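PDB 4PW0: Alpha/beta hydrolase fold protein from Chitinophaga pinensis, which is probably a hydrolase of the alpha/beta hydrolase fold, using a serine nucleophile on a substrate that has not been identified. Local coordinates for residues G79-N84 / A197-A202; V226-G231 / A252-Y257. All coordinates share one frame; numbering follows the deposited sequence.

Interaction 1. Residues G79-N84 / A197-A202; sequences GTTPDN and AQAIGA
Gln-198 turns its carboxamide onto the backbone of Thr-81, using both ends of the amide to pair with both polar groups of that one residue. In this alpha/beta hydrolase fold, helix 197-212 belongs to the helices inserted between strands 127-133 and 226-231, where many relatives carry a lid, and residues 79-84 form the loop leading into helix 85-98. Gln-198 CG lies anti to the backbone N (chi1 -171°), and the bend at chi2 swings CD toward the loop. Gln-198 OE1 accepts Thr-81 N at 2.9 Å, the donor tilted from the carbonyl plane. Gln-198 NE2 returns a nearly straight bond to Thr-81 O at 3.0 Å (170°), with the nitrogen in the carbonyl plane, on a lone pair of Thr-81 O. Glutamine suits this place because one amide offers both the acceptor and the donor that an irregular backbone needs.

The Thr-81 side chain presses against the same helix. Thr-81 CB sits 3.4 Å from Gln-198 OE1. From there Thr-81 OG1 reaches the methyl of Ala-199, CB, at 3.3 Å while bonding to Lys-72 O, and Thr-81 CG2 rests on Ala-202 CB at 3.6 Å. The small alanines let the helix come this close. An alanine at Thr-81 would probably leave Lys-72 O without this donor and open a gap beside the methyls of Ala-199 and Ala-202. Farther along, Asn-84 caps helix 85-98 through OD1 to Ala-87 N, while Asn-84 ND2 donates to Asp-83 OD1 at 2.9 Å, nearly in its own amide plane.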
ATOM      1  N   GLY A  79      -4.793 -26.060 -27.950  1.00 23.73           N
ATOM      2  CA  GLY A  79      -4.163 -25.205 -28.911  1.00 23.15           C
ATOM      3  C   GLY A  79      -2.700 -24.880 -28.611  1.00 22.02           C
ATOM      4  O   GLY A  79      -2.062 -25.516 -27.756  1.00 23.41           O
ATOM      5  N   THR A  80      -2.207 -23.909 -29.343  1.00 23.11           N
ATOM      6  CA  THR A  80      -0.807 -23.499 -29.380  1.00 23.32           C
ATOM      7  C   THR A  80      -0.712 -22.151 -28.676  1.00 22.37           C
ATOM      8  O   THR A  80      -1.408 -21.222 -29.012  1.00 21.95           O
ATOM      9  CB  THR A  80      -0.367 -23.322 -30.839  1.00 24.76           C
ATOM     10  OG1 THR A  80      -0.445 -24.579 -31.497  1.00 30.45           O
ATOM     11  CG2 THR A  80       1.068 -22.871 -30.949  1.00 27.00           C
ATOM     12  N   THR A  81       0.101 -22.076 -27.631  1.00 20.49           N
ATOM     13  CA  THR A  81       0.315 -20.795 -26.955  1.00 18.35           C
ATOM     14  C   THR A  81       1.118 -19.877 -27.883  1.00 18.20           C
ATOM     15  O   THR A  81       2.160 -20.282 -28.385  1.00 18.94           O
ATOM     16  CB  THR A  81       1.122 -21.053 -25.666  1.00 18.73           C
ATOM     17  OG1 THR A  81       0.441 -21.993 -24.837  1.00 18.53           O
ATOM     18  CG2 THR A  81       1.394 -19.756 -24.892  1.00 19.25           C
ATOM     19  N   PRO A  82       0.632 -18.636 -28.088  1.00 19.13           N
ATOM     20  CA  PRO A  82       1.416 -17.728 -28.962  1.00 19.00           C
ATOM     21  C   PRO A  82       2.624 -17.117 -28.230  1.00 18.74           C
ATOM     22  O   PRO A  82       2.711 -17.229 -27.006  1.00 19.60           O
ATOM     23  CB  PRO A  82       0.416 -16.643 -29.297  1.00 20.54           C
ATOM     24  CG  PRO A  82      -0.462 -16.570 -28.073  1.00 20.31           C
ATOM     25  CD  PRO A  82      -0.582 -17.975 -27.567  1.00 20.48           C
ATOM     26  N   ASP A  83       3.533 -16.520 -28.991  1.00 19.34           N
ATOM     27  CA  ASP A  83       4.832 -16.133 -28.465  1.00 19.66           C
ATOM     28  C   ASP A  83       4.934 -14.687 -27.977  1.00 17.83           C
ATOM     29  O   ASP A  83       6.035 -14.187 -27.764  1.00 19.51           O
ATOM     30  CB  ASP A  83       5.952 -16.454 -29.474  1.00 21.02           C
ATOM     31  CG  ASP A  83       5.967 -15.542 -30.666  1.00 22.16           C
ATOM     32  OD1 ASP A  83       5.111 -14.653 -30.782  1.00 22.38           O
ATOM     33  OD2 ASP A  83       6.878 -15.737 -31.529  1.00 26.03           O
ATOM     34  N   ASN A  84       3.790 -14.027 -27.810  1.00 17.20           N
ATOM     35  CA  ASN A  84       3.776 -12.609 -27.501  1.00 18.21           C
ATOM     36  C   ASN A  84       2.529 -12.225 -26.708  1.00 16.93           C
ATOM     37  O   ASN A  84       1.435 -12.793 -26.879  1.00 18.20           O
ATOM     38  CB  ASN A  84       3.866 -11.803 -28.818  1.00 20.43           C
ATOM     39  CG  ASN A  84       2.674 -12.001 -29.745  1.00 20.79           C
ATOM     40  OD1 ASN A  84       1.721 -11.228 -29.743  1.00 21.35           O
ATOM     41  ND2 ASN A  84       2.709 -13.085 -30.511  1.00 20.77           N
ATOM     42  N   ALA A 197       5.286 -28.137 -22.312  1.00 16.68           N
ATOM     43  CA  ALA A 197       6.548 -27.605 -22.777  1.00 17.05           C
ATOM     44  C   ALA A 197       6.324 -26.509 -23.787  1.00 16.01           C
ATOM     45  O   ALA A 197       6.987 -25.454 -23.731  1.00 16.83           O
ATOM     46  CB  ALA A 197       7.373 -28.731 -23.380  1.00 19.81           C
ATOM     47  N   GLN A 198       5.408 -26.705 -24.731  1.00 17.42           N
ATOM     48  CA  GLN A 198       5.180 -25.685 -25.748  1.00 18.18           C
ATOM     49  C   GLN A 198       4.748 -24.356 -25.116  1.00 17.51           C
ATOM     50  O   GLN A 198       5.211 -23.279 -25.499  1.00 18.00           O
ATOM     51  CB  GLN A 198       4.164 -26.161 -26.783  1.00 19.56           C
ATOM     52  CG  GLN A 198       4.044 -25.240 -27.985  1.00 20.46           C
ATOM     53  CD  GLN A 198       3.159 -24.007 -27.751  1.00 19.67           C
ATOM     54  OE1 GLN A 198       2.177 -24.016 -27.035  1.00 20.49           O
ATOM     55  NE2 GLN A 198       3.507 -22.927 -28.452  1.00 21.77           N
ATOM     56  N   ALA A 199       3.830 -24.424 -24.149  1.00 15.94           N
ATOM     57  CA  ALA A 199       3.375 -23.212 -23.486  1.00 16.19           C
ATOM     58  C   ALA A 199       4.508 -22.511 -22.756  1.00 15.77           C
ATOM     59  O   ALA A 199       4.602 -21.276 -22.806  1.00 16.76           O
ATOM     60  CB  ALA A 199       2.237 -23.555 -22.526  1.00 16.92           C
ATOM     61  N   ILE A 200       5.344 -23.269 -22.078  1.00 15.12           N
ATOM     62  CA  ILE A 200       6.449 -22.685 -21.313  1.00 15.20           C
ATOM     63  C   ILE A 200       7.396 -21.948 -22.269  1.00 16.54           C
ATOM     64  O   ILE A 200       7.788 -20.820 -22.001  1.00 15.54           O
ATOM     65  CB  ILE A 200       7.204 -23.728 -20.466  1.00 16.06           C
ATOM     66  CG1 ILE A 200       6.266 -24.384 -19.447  1.00 18.23           C
ATOM     67  CG2 ILE A 200       8.407 -23.092 -19.773  1.00 15.98           C
ATOM     68  CD1 ILE A 200       6.844 -25.617 -18.814  1.00 22.85           C
ATOM     69  N   GLY A 201       7.749 -22.577 -23.410  1.00 16.24           N
ATOM     70  CA  GLY A 201       8.652 -21.906 -24.357  1.00 15.89           C
ATOM     71  C   GLY A 201       8.050 -20.648 -24.948  1.00 15.85           C
ATOM     72  O   GLY A 201       8.747 -19.624 -25.076  1.00 17.37           O
ATOM     73  N   ALA A 202       6.752 -20.675 -25.255  1.00 16.61           N
ATOM     74  CA  ALA A 202       6.099 -19.515 -25.811  1.00 17.06           C
ATOM     75  C   ALA A 202       6.078 -18.367 -24.785  1.00 15.83           C
ATOM     76  O   ALA A 202       6.323 -17.204 -25.123  1.00 17.15           O
ATOM     77  CB  ALA A 202       4.685 -19.867 -26.238  1.00 18.46           C
TER
HETATM   78  O   HOH W   1       0.566 -25.873 -26.128  1.00 31.85           O

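Interaction 2. Residues V226-G231 / A252-Y257; sequences VFVVQG and AILSLY
Ala-252 begins the pairing with its CB 4.0 Å from Val-226 CB, two short side chains side by side, and its CA-H leans on Val-226 O. Ile-253 N donates to Val-226 O at 2.8 Å. The Ile-253 carbonyl then takes Val-228 N in an almost straight bond (174°), so this residue is tied to those flanking Phe-227. On the face shared with Phe-227, Ile-253 CG2 stands 4.0 Å from ring atom CD1 in the conformer given of Phe-227, the two side chains crossing obliquely. Leu-254 goes to the other face; with CG anti to the backbone N (chi1 -178°) and chi2 at 64°, Leu-254 CD1 comes to 3.7 Å from Val-228 CG1. Both residues touch Ser-242 of helix 240-248, and Leu-254 also touches Phe-246.

That helix links the two parallel strands as a beta-alpha-beta crossover, and 252-257 is the last strand of the hydrolase sheet within the chain. Leu-254, Ser-255 and Leu-256 also pair antiparallel with a strand of the second subunit, so the sheet continues across the dimer.

Ser-255 takes Val-228 O through its N and offers its O to Gln-230 N. In the conformer given, its hydroxyl bonds to Gln-275 OE1 of helix 269-282, which satisfies a buried oxygen. Leu-256 CD2 rests 3.7 Å from Gln-230 CB. The Gln-230 amide turns elsewhere: OE1 accepts Gly-231 N at 2.7 Å, and NE2 bonds to Asp-234 OD2, probably the acid of a Ser-110, His-262 and Asp-234 triad. Tyr-257 N reaches Gln-230 O, and its ring carbon CE2 meets Val-229 CG1 obliquely at 3.6 Å, while the phenol OH bonds to Gln-275 OE1.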
ATOM      1  N   VAL A 226      -5.885   1.681 -10.762  1.00 15.85           N
ATOM      2  CA  VAL A 226      -4.970   0.544 -10.736  1.00 15.28           C
ATOM      3  C   VAL A 226      -4.468   0.356  -9.323  1.00 14.81           C
ATOM      4  O   VAL A 226      -4.154   1.339  -8.623  1.00 16.43           O
ATOM      5  CB  VAL A 226      -3.762   0.752 -11.687  1.00 15.62           C
ATOM      6  CG1 VAL A 226      -2.871  -0.491 -11.729  1.00 16.25           C
ATOM      7  CG2 VAL A 226      -4.245   1.074 -13.100  1.00 17.35           C
ATOM      8  N   PHE A 227      -4.304  -0.906  -8.923  1.00 14.68           N
ATOM      9  CA  PHE A 227      -3.669  -1.230  -7.653  0.60 14.32           C
ATOM     10  C   PHE A 227      -2.455  -2.091  -7.981  1.00 13.93           C
ATOM     11  O   PHE A 227      -2.609  -3.182  -8.579  1.00 14.65           O
ATOM     12  CB  PHE A 227      -4.655  -1.993  -6.799  0.60 14.98           C
ATOM     13  CG  PHE A 227      -4.121  -2.467  -5.483  0.60 15.09           C
ATOM     14  CD1 PHE A 227      -3.184  -1.713  -4.769  0.60 15.73           C
ATOM     15  CD2 PHE A 227      -4.561  -3.655  -4.951  0.60 17.17           C
ATOM     16  CE1 PHE A 227      -2.739  -2.123  -3.519  0.60 16.21           C
ATOM     17  CE2 PHE A 227      -4.130  -4.066  -3.701  0.60 17.22           C
ATOM     18  CZ  PHE A 227      -3.194  -3.327  -3.008  0.60 16.89           C
ATOM     19  N   VAL A 228      -1.262  -1.599  -7.644  1.00 13.68           N
ATOM     20  CA  VAL A 228       0.003  -2.262  -8.002  1.00 13.94           C
ATOM     21  C   VAL A 228       0.575  -2.817  -6.690  1.00 13.53           C
ATOM     22  O   VAL A 228       0.774  -2.061  -5.742  1.00 14.24           O
ATOM     23  CB  VAL A 228       1.001  -1.276  -8.617  1.00 13.79           C
ATOM     24  CG1 VAL A 228       2.298  -1.977  -8.931  1.00 14.52           C
ATOM     25  CG2 VAL A 228       0.455  -0.587  -9.872  1.00 15.96           C
ATOM     26  N   VAL A 229       0.878  -4.115  -6.686  1.00 13.14           N
ATOM     27  CA  VAL A 229       1.445  -4.796  -5.508  1.00 13.44           C
ATOM     28  C   VAL A 229       2.785  -5.435  -5.893  1.00 12.55           C
ATOM     29  O   VAL A 229       2.947  -6.049  -6.966  1.00 13.36           O
ATOM     30  CB  VAL A 229       0.487  -5.887  -5.002  1.00 14.13           C
ATOM     31  CG1 VAL A 229       1.112  -6.738  -3.896  1.00 15.73           C
ATOM     32  CG2 VAL A 229      -0.814  -5.265  -4.533  1.00 18.23           C
ATOM     33  N   GLN A 230       3.758  -5.295  -5.000  1.00 12.86           N
ATOM     34  CA  GLN A 230       5.084  -5.875  -5.216  1.00 12.52           C
ATOM     35  C   GLN A 230       5.767  -6.105  -3.872  1.00 13.25           C
ATOM     36  O   GLN A 230       5.390  -5.485  -2.872  1.00 13.70           O
ATOM     37  CB  GLN A 230       5.860  -4.927  -6.136  1.00 13.95           C
ATOM     38  CG  GLN A 230       7.266  -5.330  -6.551  1.00 13.56           C
ATOM     39  CD  GLN A 230       7.317  -6.700  -7.175  1.00 13.41           C
ATOM     40  OE1 GLN A 230       7.183  -7.708  -6.460  1.00 14.80           O
ATOM     41  NE2 GLN A 230       7.546  -6.788  -8.470  1.00 14.51           N
ATOM     42  N   GLY A 231       6.742  -7.012  -3.856  1.00 13.58           N
ATOM     43  CA  GLY A 231       7.550  -7.209  -2.678  1.00 13.90           C
ATOM     44  C   GLY A 231       8.784  -6.304  -2.663  1.00 14.08           C
ATOM     45  O   GLY A 231       9.083  -5.648  -3.647  1.00 14.65           O
ATOM     46  N   ALA A 252      -2.933   5.165  -9.937  1.00 15.39           N
ATOM     47  CA  ALA A 252      -2.496   3.911  -9.300  1.00 14.75           C
ATOM     48  C   ALA A 252      -2.189   4.106  -7.826  1.00 13.68           C
ATOM     49  O   ALA A 252      -1.506   5.065  -7.424  1.00 15.60           O
ATOM     50  CB  ALA A 252      -1.264   3.305  -9.990  1.00 15.82           C
ATOM     51  N   ILE A 253      -2.659   3.135  -7.040  1.00 14.16           N
ATOM     52  CA  ILE A 253      -2.205   2.968  -5.657  1.00 13.40           C
ATOM     53  C   ILE A 253      -1.082   1.918  -5.677  1.00 14.21           C
ATOM     54  O   ILE A 253      -1.195   0.899  -6.353  1.00 15.00           O
ATOM     55  CB  ILE A 253      -3.355   2.451  -4.759  1.00 14.87           C
ATOM     56  CG1 ILE A 253      -4.521   3.409  -4.699  1.00 15.50           C
ATOM     57  CG2 ILE A 253      -2.847   2.065  -3.385  1.00 14.69           C
ATOM     58  CD1 ILE A 253      -5.835   2.758  -4.322  1.00 18.04           C
ATOM     59  N   LEU A 254       0.007   2.181  -4.959  1.00 13.16           N
ATOM     60  CA  LEU A 254       1.078   1.195  -4.822  1.00 13.32           C
ATOM     61  C   LEU A 254       1.070   0.628  -3.419  1.00 13.56           C
ATOM     62  O   LEU A 254       0.940   1.396  -2.440  1.00 14.48           O
ATOM     63  CB  LEU A 254       2.453   1.862  -5.026  1.00 13.42           C
ATOM     64  CG  LEU A 254       3.675   0.978  -4.968  1.00 13.75           C
ATOM     65  CD1 LEU A 254       3.695  -0.051  -6.074  1.00 14.69           C
ATOM     66  CD2 LEU A 254       4.939   1.830  -5.009  1.00 15.85           C
ATOM     67  N   SER A 255       1.299  -0.673  -3.291  1.00 13.27           N
ATOM     68  CA  SER A 255       1.625  -1.335  -2.019  0.60 14.42           C
ATOM     69  C   SER A 255       2.904  -2.144  -2.194  1.00 13.25           C
ATOM     70  O   SER A 255       2.980  -2.965  -3.111  1.00 14.03           O
ATOM     71  CB  SER A 255       0.486  -2.316  -1.637  0.60 15.15           C
ATOM     72  OG  SER A 255      -0.705  -1.701  -1.114  0.60 17.01           O
ATOM     73  N   LEU A 256       3.887  -1.910  -1.326  1.00 13.33           N
ATOM     74  CA  LEU A 256       5.070  -2.753  -1.278  1.00 13.19           C
ATOM     75  C   LEU A 256       5.111  -3.504   0.054  1.00 13.16           C
ATOM     76  O   LEU A 256       4.881  -2.930   1.132  1.00 13.96           O
ATOM     77  CB  LEU A 256       6.363  -1.965  -1.442  1.00 14.07           C
ATOM     78  CG  LEU A 256       6.515  -1.136  -2.697  1.00 14.39           C
ATOM     79  CD1 LEU A 256       7.869  -0.451  -2.714  1.00 15.44           C
ATOM     80  CD2 LEU A 256       6.307  -1.976  -3.928  1.00 15.17           C
ATOM     81  N   TYR A 257       5.400  -4.802  -0.058  1.00 13.11           N
ATOM     82  CA  TYR A 257       5.368  -5.713   1.095  1.00 13.82           C
ATOM     83  C   TYR A 257       6.784  -6.086   1.576  1.00 14.08           C
ATOM     84  O   TYR A 257       7.671  -6.283   0.750  1.00 14.65           O
ATOM     85  CB  TYR A 257       4.574  -6.997   0.780  1.00 15.53           C
ATOM     86  CG  TYR A 257       3.113  -6.816   0.414  1.00 14.64           C
ATOM     87  CD1 TYR A 257       2.422  -5.647   0.652  1.00 16.00           C
ATOM     88  CD2 TYR A 257       2.399  -7.892  -0.121  1.00 16.20           C
ATOM     89  CE1 TYR A 257       1.061  -5.503   0.347  1.00 17.19           C
ATOM     90  CE2 TYR A 257       1.074  -7.755  -0.434  1.00 16.06           C
ATOM     91  CZ  TYR A 257       0.409  -6.604  -0.223  1.00 16.53           C
ATOM     92  OH  TYR A 257      -0.944  -6.520  -0.560  1.00 18.79           O
TER

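Interaction 2 is wholly buried in the sheet, whereas interaction 1 is partly buried, and the two lie on opposite sides of the chain's centre with their centres about 29 Å apart. No element is shared, although helix 197-212 of interaction 1 is followed in the chain by strand 226-231 of interaction 2. The chemistry follows the setting. Neighbouring strands are joined by a regular ladder of main-chain bonds, with mostly apolar side chains on both faces. An irregular loop beside a helix has no such ladder, so a side chain does the work that the main chain does in interaction 2. At interaction 2 the second subunit also takes part; none touches interaction 1.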